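Side-chain contacts in HI1317 (Haemophilus influenzae, PDB 1JOV), which probably interconverts the alpha and beta anomers of D-glucose 6-phosphate, as a member of the glucose-6-phosphate 1-epimerase family: residues Ala40-Trp45 / Cys133-Thr138; Gly31-Ser36 / Met127-Lys132; Pro22-Lys27 / Val108-Glu113. All coordinates share one frame; numbering follows the deposited sequence.

Overall arrangement
The three contacts join the same two antiparallel sheets and illustrate how a sandwich core is assembled from neighbouring strand pairs. Contacts 1 and 2 have centres about 8 Å apart, as do contacts 2 and 3, whereas contacts 1 and 3 lie about 9 Å apart. Within the eight-stranded sheet, backbone pairing joins neighbouring contacts: His134 N is 2.8 Å from Val128 O, a probable hydrogen bond between contacts 1 and 2, and Phe129 N is 2.8 Å from Val108 O, another between contacts 2 and 3. Contact 1 comes nearest the probable active site, with the side chain of Leu135 about 10 Å from that of His150 and about 11 Å from that of Glu248.

Contact 1: residues Ala40-Trp45 / Cys133-Thr138; sequences AQLISW and CHLTFT
Cys133 lays its CB almost exactly over the middle of the Trp45 six-membered ring, 3.5 Å from the centroid and only 4° off the ring normal. This is a CH-pi contact made square to the indole face. The approach is close enough that the same CB lies 3.7 Å from Trp45 CD2, while the backbone N of Cys133 comes within 3.6 Å of Trp45 CH2. The sulfur takes a different part of the indole: Cys133 SG stands 4.8 Å from the centroid of the five-membered ring, above the face but at a distance. With SG turned opposite the backbone N (chi1 172°), the thiol runs on toward Leu42, whose CD2 it meets at 3.6 Å. Trp45 and Leu42 belong to the strand of the five-stranded antiparallel sheet that lies at its edge within this chain, and Cys133 begins a strand of the facing eight-stranded sheet, so the cysteine fits between two side chains of the opposite layer of a beta-sandwich. A classic beta bulge, with Ile43 and Ser44 both facing Lys34, separates those two side chains. Farther along, Leu42 and Leu135 slide past one another in opposite directions, their CD2 and CD1 methyls 4.1 Å apart. Met127 and Phe129, from the next strand of the larger sheet, also pack against Leu42.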
loop_
_atom_site.group_PDB
_atom_site.type_symbol
_atom_site.label_atom_id
_atom_site.label_comp_id
_atom_site.label_asym_id
_atom_site.label_seq_id
_atom_site.Cartn_x
_atom_site.Cartn_y
_atom_site.Cartn_z
ATOM N N ALA A 40 9.102 0.643 -5.284
ATOM C CA ALA A 40 8.183 -0.254 -6.034
ATOM C C ALA A 40 6.779 0.026 -5.524
ATOM O O ALA A 40 6.046 -0.921 -5.106
ATOM C CB ALA A 40 8.594 -1.728 -5.749
ATOM N N GLN A 41 6.351 1.288 -5.536
ATOM C CA GLN A 41 5.172 1.675 -4.822
ATOM C C GLN A 41 3.937 1.888 -5.681
ATOM O O GLN A 41 3.879 2.818 -6.496
ATOM C CB GLN A 41 5.453 2.921 -3.981
ATOM C CG GLN A 41 4.417 3.273 -3.010
ATOM C CD GLN A 41 4.958 4.300 -2.016
ATOM O OE1 GLN A 41 6.132 4.314 -1.661
ATOM N NE2 GLN A 41 3.997 5.119 -1.497
ATOM N N LEU A 42 3.011 0.936 -5.697
ATOM C CA LEU A 42 1.747 1.177 -6.422
ATOM C C LEU A 42 1.051 2.459 -5.853
ATOM O O LEU A 42 0.851 2.558 -4.614
ATOM C CB LEU A 42 0.873 -0.050 -6.137
ATOM C CG LEU A 42 -0.494 -0.041 -6.855
ATOM C CD1 LEU A 42 -0.507 0.028 -8.423
ATOM C CD2 LEU A 42 -1.274 -1.301 -6.384
ATOM N N ILE A 43 0.902 3.493 -6.684
ATOM C CA ILE A 43 0.178 4.673 -6.219
ATOM C C ILE A 43 -1.202 4.974 -6.760
ATOM O O ILE A 43 -1.869 5.897 -6.253
ATOM C CB ILE A 43 1.129 5.902 -6.398
ATOM C CG1 ILE A 43 1.657 5.975 -7.828
ATOM C CG2 ILE A 43 2.278 5.699 -5.403
ATOM C CD1 ILE A 43 2.310 7.333 -8.178
ATOM N N SER A 44 -1.612 4.199 -7.763
ATOM C CA SER A 44 -2.969 4.375 -8.315
ATOM C C SER A 44 -3.418 3.029 -8.900
ATOM O O SER A 44 -2.617 2.301 -9.485
ATOM C CB SER A 44 -2.916 5.380 -9.452
ATOM O OG SER A 44 -4.169 5.484 -10.158
ATOM N N TRP A 45 -4.656 2.724 -8.688
ATOM C CA TRP A 45 -5.202 1.511 -9.313
ATOM C C TRP A 45 -6.691 1.726 -9.544
ATOM O O TRP A 45 -7.436 1.895 -8.590
ATOM C CB TRP A 45 -4.879 0.194 -8.539
ATOM C CG TRP A 45 -5.617 -0.954 -9.124
ATOM C CD1 TRP A 45 -5.557 -1.427 -10.410
ATOM C CD2 TRP A 45 -6.553 -1.795 -8.429
ATOM N NE1 TRP A 45 -6.367 -2.534 -10.545
ATOM C CE2 TRP A 45 -7.070 -2.705 -9.372
ATOM C CE3 TRP A 45 -7.067 -1.815 -7.136
ATOM C CZ2 TRP A 45 -7.985 -3.689 -9.012
ATOM C CZ3 TRP A 45 -8.013 -2.780 -6.781
ATOM C CH2 TRP A 45 -8.484 -3.660 -7.743
ATOM N N CYS A 133 -6.417 -6.658 -7.543
ATOM C CA CYS A 133 -4.983 -6.291 -7.541
ATOM C C CYS A 133 -4.250 -7.162 -6.530
ATOM O O CYS A 133 -4.464 -7.028 -5.329
ATOM C CB CYS A 133 -4.772 -4.811 -7.242
ATOM S SG CYS A 133 -3.034 -4.330 -7.008
ATOM N N HIS A 134 -3.376 -8.068 -7.029
ATOM C CA HIS A 134 -2.721 -8.882 -6.010
ATOM C C HIS A 134 -1.254 -8.442 -5.878
ATOM O O HIS A 134 -0.470 -8.635 -6.808
ATOM C CB HIS A 134 -2.819 -10.369 -6.415
ATOM C CG HIS A 134 -2.414 -11.309 -5.314
ATOM N ND1 HIS A 134 -2.469 -12.684 -5.443
ATOM C CD2 HIS A 134 -1.952 -11.068 -4.065
ATOM C CE1 HIS A 134 -2.060 -13.248 -4.323
ATOM N NE2 HIS A 134 -1.738 -12.295 -3.464
ATOM N N LEU A 135 -0.867 -7.861 -4.771
ATOM C CA LEU A 135 0.459 -7.359 -4.540
ATOM C C LEU A 135 1.190 -8.222 -3.484
ATOM O O LEU A 135 0.676 -8.368 -2.377
ATOM C CB LEU A 135 0.278 -5.958 -4.020
ATOM C CG LEU A 135 1.496 -5.108 -3.908
ATOM C CD1 LEU A 135 1.113 -3.642 -3.936
ATOM C CD2 LEU A 135 2.268 -5.439 -2.653
ATOM N N THR A 136 2.323 -8.768 -3.819
ATOM C CA THR A 136 3.069 -9.651 -2.901
ATOM C C THR A 136 4.466 -9.119 -2.702
ATOM O O THR A 136 5.088 -8.694 -3.677
ATOM C CB THR A 136 3.224 -11.052 -3.511
ATOM O OG1 THR A 136 1.934 -11.614 -3.710
ATOM C CG2 THR A 136 4.026 -11.949 -2.593
ATOM N N PHE A 137 4.936 -9.113 -1.476
ATOM C CA PHE A 137 6.278 -8.700 -1.150
ATOM C C PHE A 137 7.055 -9.918 -0.632
ATOM O O PHE A 137 6.520 -10.633 0.200
ATOM C CB PHE A 137 6.318 -7.595 -0.043
ATOM C CG PHE A 137 7.678 -7.305 0.544
ATOM C CD1 PHE A 137 8.503 -6.360 -0.038
ATOM C CD2 PHE A 137 8.179 -7.992 1.650
ATOM C CE1 PHE A 137 9.791 -6.097 0.459
ATOM C CE2 PHE A 137 9.452 -7.752 2.163
ATOM C CZ PHE A 137 10.278 -6.797 1.571
ATOM N N THR A 138 8.292 -10.170 -1.093
ATOM C CA THR A 138 9.110 -11.275 -0.588
ATOM C C THR A 138 10.419 -10.711 -0.176
ATOM O O THR A 138 11.085 -9.938 -0.912
ATOM C CB THR A 138 9.392 -12.330 -1.703
ATOM O OG1 THR A 138 8.108 -12.732 -2.262
ATOM C CG2 THR A 138 10.087 -13.597 -1.054
#

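Contact 2: residues Gly31-Ser36 / Met127-Lys132; sequences GTAKIS and MVFTDK
Thr130 OG1 accepts a hydrogen bond from the backbone N of Lys132 at 3.0 Å, with an N-H...O angle of 164°. The bond is nearly straight and defines an ST turn. Within the same turn the backbone N of Thr130 donates to Lys132 O, also at 3.0 Å, so Thr130 holds the lysine backbone twice, through its hydroxyl and through its own main-chain N. This turn follows directly after the strand whose last residue, Phe129, packs on the facing segment.

Across the interface Ala33 CB approaches Phe129 CE1 to 3.7 Å, coming obliquely to the ring, and the neighbouring CZ is almost as near. Phe129 has CG opposite its carbonyl carbon (chi1 -55°), a torsion that carries the ring out to this methyl. Ile35 reaches the same ring more loosely, its CD1 lying 4.3 Å from Phe129 CZ. The two segments run antiparallel, at 161°, in different sheets: 31-36 is a strand of the five-stranded layer and 127-129 the end of a strand in the eight-stranded one, and no hydrogen bond passes between them. The layers of this beta-sandwich meet here through alternate, inward-pointing residues, Ala33 and Ile35 from one side, Met127 and Phe129 from the other.

Ile35 and Met127 pass alongside each other in opposite directions. The methionine is extended beyond CG, which lets it present two successive atoms to the isoleucine: SD lies 3.8 Å from Ile35 CG1, and the terminal CE meets Ile35 CG2 at 3.7 Å. Leu110 and Phe112, on another strand of the larger sheet, press on Ile35 as well, while the Phe129 ring meets that of Trp45.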
loop_
_atom_site.group_PDB
_atom_site.type_symbol
_atom_site.label_atom_id
_atom_site.label_comp_id
_atom_site.label_asym_id
_atom_site.label_seq_id
_atom_site.Cartn_x
_atom_site.Cartn_y
_atom_site.Cartn_z
ATOM N N GLY A 31 -7.841 -2.109 -16.654
ATOM C CA GLY A 31 -7.912 -0.864 -15.954
ATOM C C GLY A 31 -6.605 -0.080 -16.026
ATOM O O GLY A 31 -5.801 -0.294 -16.918
ATOM N N THR A 32 -6.364 0.806 -15.056
ATOM C CA THR A 32 -5.146 1.607 -15.121
ATOM C C THR A 32 -4.402 1.514 -13.773
ATOM O O THR A 32 -5.007 1.199 -12.754
ATOM C CB THR A 32 -5.481 3.056 -15.316
ATOM O OG1 THR A 32 -6.282 3.530 -14.206
ATOM C CG2 THR A 32 -6.383 3.235 -16.551
ATOM N N ALA A 33 -3.124 1.762 -13.791
ATOM C CA ALA A 33 -2.331 1.717 -12.571
ATOM C C ALA A 33 -1.110 2.599 -12.733
ATOM O O ALA A 33 -0.711 2.887 -13.853
ATOM C CB ALA A 33 -1.918 0.287 -12.255
ATOM N N LYS A 34 -0.513 3.041 -11.647
ATOM C CA LYS A 34 0.709 3.770 -11.681
ATOM C C LYS A 34 1.552 3.217 -10.563
ATOM O O LYS A 34 1.082 2.993 -9.415
ATOM C CB LYS A 34 0.444 5.260 -11.457
ATOM C CG LYS A 34 -0.331 5.953 -12.619
ATOM C CD LYS A 34 -0.435 7.492 -12.331
ATOM C CE LYS A 34 -1.135 8.279 -13.488
ATOM N NZ LYS A 34 -2.606 8.021 -13.417
ATOM N N ILE A 35 2.791 2.981 -10.898
ATOM C CA ILE A 35 3.721 2.387 -9.913
ATOM C C ILE A 35 5.008 3.205 -9.864
ATOM O O ILE A 35 5.749 3.299 -10.855
ATOM C CB ILE A 35 4.138 0.936 -10.272
ATOM C CG1 ILE A 35 2.856 0.080 -10.472
ATOM C CG2 ILE A 35 5.074 0.354 -9.120
ATOM C CD1 ILE A 35 2.193 -0.011 -11.909
ATOM N N SER A 36 5.322 3.796 -8.734
ATOM C CA SER A 36 6.551 4.538 -8.645
ATOM C C SER A 36 7.722 3.515 -8.560
ATOM O O SER A 36 7.729 2.576 -7.731
ATOM C CB SER A 36 6.552 5.319 -7.325
ATOM O OG SER A 36 7.871 5.607 -6.915
ATOM N N MET A 127 3.054 -7.617 -8.763
ATOM C CA MET A 127 1.725 -7.056 -8.795
ATOM C C MET A 127 0.967 -7.693 -9.958
ATOM O O MET A 127 1.487 -7.689 -11.043
ATOM C CB MET A 127 1.758 -5.531 -9.025
ATOM C CG MET A 127 2.604 -4.823 -7.915
ATOM S SD MET A 127 2.622 -3.018 -8.289
ATOM C CE MET A 127 3.808 -2.481 -7.022
ATOM N N VAL A 128 -0.210 -8.262 -9.706
ATOM C CA VAL A 128 -1.000 -8.923 -10.710
ATOM C C VAL A 128 -2.344 -8.175 -10.797
ATOM O O VAL A 128 -3.078 -8.093 -9.823
ATOM C CB VAL A 128 -1.240 -10.433 -10.396
ATOM C CG1 VAL A 128 -2.016 -11.093 -11.532
ATOM C CG2 VAL A 128 0.075 -11.150 -10.149
ATOM N N PHE A 129 -2.625 -7.632 -11.978
ATOM C CA PHE A 129 -3.842 -6.869 -12.248
ATOM C C PHE A 129 -4.849 -7.617 -13.142
ATOM O O PHE A 129 -4.547 -7.977 -14.286
ATOM C CB PHE A 129 -3.485 -5.547 -12.977
ATOM C CG PHE A 129 -2.470 -4.695 -12.234
ATOM C CD1 PHE A 129 -2.903 -3.767 -11.293
ATOM C CD2 PHE A 129 -1.105 -4.803 -12.450
ATOM C CE1 PHE A 129 -2.042 -2.965 -10.588
ATOM C CE2 PHE A 129 -0.225 -3.994 -11.762
ATOM C CZ PHE A 129 -0.666 -3.060 -10.815
ATOM N N THR A 130 -6.016 -7.817 -12.582
ATOM C CA THR A 130 -7.177 -8.436 -13.245
ATOM C C THR A 130 -8.328 -7.506 -12.841
ATOM O O THR A 130 -8.213 -6.273 -12.860
ATOM C CB THR A 130 -7.404 -9.877 -12.683
ATOM O OG1 THR A 130 -7.513 -9.863 -11.234
ATOM C CG2 THR A 130 -6.252 -10.789 -13.072
ATOM N N ASP A 131 -9.490 -8.045 -12.484
ATOM C CA ASP A 131 -10.438 -7.181 -11.810
ATOM C C ASP A 131 -10.013 -6.950 -10.374
ATOM O O ASP A 131 -10.602 -6.133 -9.654
ATOM C CB ASP A 131 -11.841 -7.844 -11.796
ATOM C CG ASP A 131 -11.833 -9.221 -11.122
ATOM O OD1 ASP A 131 -11.098 -10.134 -11.588
ATOM O OD2 ASP A 131 -12.546 -9.499 -10.112
ATOM N N LYS A 132 -9.021 -7.666 -9.933
ATOM C CA LYS A 132 -8.536 -7.486 -8.573
ATOM C C LYS A 132 -7.061 -7.042 -8.679
ATOM O O LYS A 132 -6.491 -7.052 -9.770
ATOM C CB LYS A 132 -8.755 -8.763 -7.756
ATOM C CG LYS A 132 -10.143 -9.385 -7.863
ATOM C CD LYS A 132 -10.323 -10.523 -6.851
ATOM C CE LYS A 132 -11.793 -10.818 -6.589
ATOM N NZ LYS A 132 -11.980 -12.072 -5.802
#

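Contact 3: residues Pro22-Lys27 / Val108-Glu113; sequences PVLHLK and VRLEFE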
loop_
_atom_site.group_PDB
_atom_site.type_symbol
_atom_site.label_atom_id
_atom_site.label_comp_id
_atom_site.label_asym_id
_atom_site.label_seq_id
_atom_site.Cartn_x
_atom_site.Cartn_y
_atom_site.Cartn_z
ATOM N N PRO A 22 10.599 8.275 -11.366
ATOM C CA PRO A 22 10.033 7.560 -12.533
ATOM C C PRO A 22 8.851 6.704 -12.086
ATOM O O PRO A 22 8.967 6.056 -11.003
ATOM C CB PRO A 22 11.204 6.727 -13.031
ATOM C CG PRO A 22 12.219 6.812 -11.961
ATOM C CD PRO A 22 11.840 7.669 -10.878
ATOM N N VAL A 23 7.785 6.740 -12.839
ATOM C CA VAL A 23 6.544 6.062 -12.539
ATOM C C VAL A 23 6.049 5.302 -13.751
ATOM O O VAL A 23 5.874 5.850 -14.843
ATOM C CB VAL A 23 5.452 7.073 -12.052
ATOM C CG1 VAL A 23 4.125 6.355 -11.772
ATOM C CG2 VAL A 23 5.951 7.813 -10.829
ATOM N N LEU A 24 5.759 4.011 -13.598
ATOM C CA LEU A 24 5.152 3.321 -14.679
ATOM C C LEU A 24 3.693 3.627 -14.741
ATOM O O LEU A 24 2.991 3.584 -13.694
ATOM C CB LEU A 24 5.278 1.806 -14.488
ATOM C CG LEU A 24 6.587 1.234 -14.700
ATOM C CD1 LEU A 24 6.653 -0.216 -14.164
ATOM C CD2 LEU A 24 6.824 1.219 -16.202
ATOM N N HIS A 25 3.197 3.857 -15.964
ATOM C CA HIS A 25 1.775 4.001 -16.205
ATOM C C HIS A 25 1.240 2.803 -17.024
ATOM O O HIS A 25 1.699 2.544 -18.129
ATOM C CB HIS A 25 1.472 5.248 -17.045
ATOM C CG HIS A 25 1.768 6.590 -16.370
ATOM N ND1 HIS A 25 1.078 7.739 -16.666
ATOM C CD2 HIS A 25 2.681 6.904 -15.424
ATOM C CE1 HIS A 25 1.534 8.740 -15.933
ATOM N NE2 HIS A 25 2.516 8.255 -15.169
ATOM N N LEU A 26 0.264 2.076 -16.493
ATOM C CA LEU A 26 -0.382 0.982 -17.179
ATOM C C LEU A 26 -1.826 1.395 -17.581
ATOM O O LEU A 26 -2.593 1.931 -16.741
ATOM C CB LEU A 26 -0.515 -0.095 -16.145
ATOM C CG LEU A 26 -1.223 -1.297 -16.745
ATOM C CD1 LEU A 26 -0.439 -1.960 -17.877
ATOM C CD2 LEU A 26 -1.575 -2.326 -15.616
ATOM N N LYS A 27 -2.184 1.213 -18.861
ATOM C CA LYS A 27 -3.565 1.418 -19.329
ATOM C C LYS A 27 -3.963 0.223 -20.168
ATOM O O LYS A 27 -3.401 0.008 -21.254
ATOM C CB LYS A 27 -3.693 2.678 -20.165
ATOM C CG LYS A 27 -3.612 3.886 -19.300
ATOM C CD LYS A 27 -3.855 5.188 -20.126
ATOM C CE LYS A 27 -3.696 6.445 -19.257
ATOM N NZ LYS A 27 -2.516 6.363 -18.320
ATOM N N VAL A 108 -2.340 -8.625 -16.138
ATOM C CA VAL A 108 -1.040 -8.010 -16.281
ATOM C C VAL A 108 -0.206 -8.303 -15.067
ATOM O O VAL A 108 -0.653 -8.108 -13.941
ATOM C CB VAL A 108 -1.164 -6.506 -16.480
ATOM C CG1 VAL A 108 0.195 -5.844 -16.604
ATOM C CG2 VAL A 108 -1.992 -6.218 -17.732
ATOM N N ARG A 109 1.008 -8.755 -15.318
ATOM C CA ARG A 109 1.903 -9.045 -14.164
ATOM C C ARG A 109 3.153 -8.196 -14.237
ATOM O O ARG A 109 3.826 -8.247 -15.230
ATOM C CB ARG A 109 2.322 -10.521 -14.153
ATOM C CG ARG A 109 3.167 -10.868 -12.861
ATOM C CD ARG A 109 3.587 -12.419 -12.799
ATOM N NE ARG A 109 4.385 -12.684 -11.564
ATOM C CZ ARG A 109 3.913 -13.177 -10.420
ATOM N NH1 ARG A 109 2.637 -13.600 -10.341
ATOM N NH2 ARG A 109 4.756 -13.322 -9.377
ATOM N N LEU A 110 3.491 -7.402 -13.171
ATOM C CA LEU A 110 4.753 -6.634 -13.137
ATOM C C LEU A 110 5.539 -7.155 -11.932
ATOM O O LEU A 110 4.904 -7.455 -10.873
ATOM C CB LEU A 110 4.394 -5.177 -12.787
ATOM C CG LEU A 110 3.470 -4.497 -13.841
ATOM C CD1 LEU A 110 3.345 -2.986 -13.343
ATOM C CD2 LEU A 110 3.971 -4.625 -15.269
ATOM N N GLU A 111 6.854 -7.257 -12.090
ATOM C CA GLU A 111 7.736 -7.706 -10.967
ATOM C C GLU A 111 8.788 -6.650 -10.810
ATOM O O GLU A 111 9.290 -6.141 -11.793
ATOM C CB GLU A 111 8.443 -9.072 -11.195
ATOM C CG GLU A 111 7.335 -10.136 -11.311
ATOM C CD GLU A 111 7.909 -11.548 -11.458
ATOM O OE1 GLU A 111 9.152 -11.717 -11.327
ATOM O OE2 GLU A 111 7.114 -12.486 -11.719
ATOM N N PHE A 112 9.088 -6.321 -9.581
ATOM C CA PHE A 112 10.090 -5.329 -9.209
ATOM C C PHE A 112 11.098 -5.981 -8.320
ATOM O O PHE A 112 10.760 -6.867 -7.544
ATOM C CB PHE A 112 9.392 -4.172 -8.474
ATOM C CG PHE A 112 8.379 -3.504 -9.358
ATOM C CD1 PHE A 112 8.780 -2.512 -10.220
ATOM C CD2 PHE A 112 7.035 -3.899 -9.340
ATOM C CE1 PHE A 112 7.868 -1.888 -11.024
ATOM C CE2 PHE A 112 6.114 -3.261 -10.163
ATOM C CZ PHE A 112 6.532 -2.261 -10.999
ATOM N N GLU A 113 12.367 -5.568 -8.389
ATOM C CA GLU A 113 13.351 -6.129 -7.454
ATOM C C GLU A 113 14.175 -4.977 -6.794
ATOM O O GLU A 113 14.345 -3.918 -7.429
ATOM C CB GLU A 113 14.313 -7.059 -8.180
ATOM C CG GLU A 113 13.552 -8.343 -8.665
ATOM C CD GLU A 113 14.371 -9.162 -9.619
ATOM O OE1 GLU A 113 15.001 -8.534 -10.503
ATOM O OE2 GLU A 113 14.438 -10.381 -9.443
#
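Leu24 and Phe112 make the contact between an aliphatic branch and a ring. The leucine CD1 methyl comes to the edge of the phenyl group, near its plane, and lies 3.8 Å from Phe112 CE1 and equally near CZ. The two side chains arrive from opposite directions; the methyl meets the CE1-CZ side of the rim, and Leu24 does not lie over a ring face.

The purely aliphatic contacts continue the row. Leu26 and Val108 reach toward each other tip to tip: Val108 CG1 is 4.1 Å from Leu26 CD2 and shares that separation with CD1, so one valine methyl faces the fork of the leucine. The first torsions set Leu26 CG (chi1 178°) and Val108 CG1 (chi1 179°) opposite the backbone nitrogens, and from there the methyls meet. Between these two pairs, Leu24 CD1 and Leu110 CD1 stand a looser 4.4 Å apart. From the neighbouring strand 13-18, Leu15 packs on Leu24 and Leu13 on Leu26, and Phe129 of the larger sheet also touches Leu26.

The polar interaction lies within one strand. Arg109 NE donates to Glu111 OE2 at 2.7 Å, as part of a salt bridge. The carboxylate oxygen receives it on its anti lone pair and sits close to the guanidinium plane. Arg109 and Glu111 alternate with Val108, Leu110 and Phe112, so in 108-113 the charged pair is on the opposite side of the strand from the apolar row.

No hydrogen bond links the two segments, which run antiparallel at 170° with Leu26 CA and Val108 CA 9.1 Å apart. The two strands thus face each other across the core of the beta-sandwich of the galactose mutarotase-like fold, to which the aldose 1-epimerases belong.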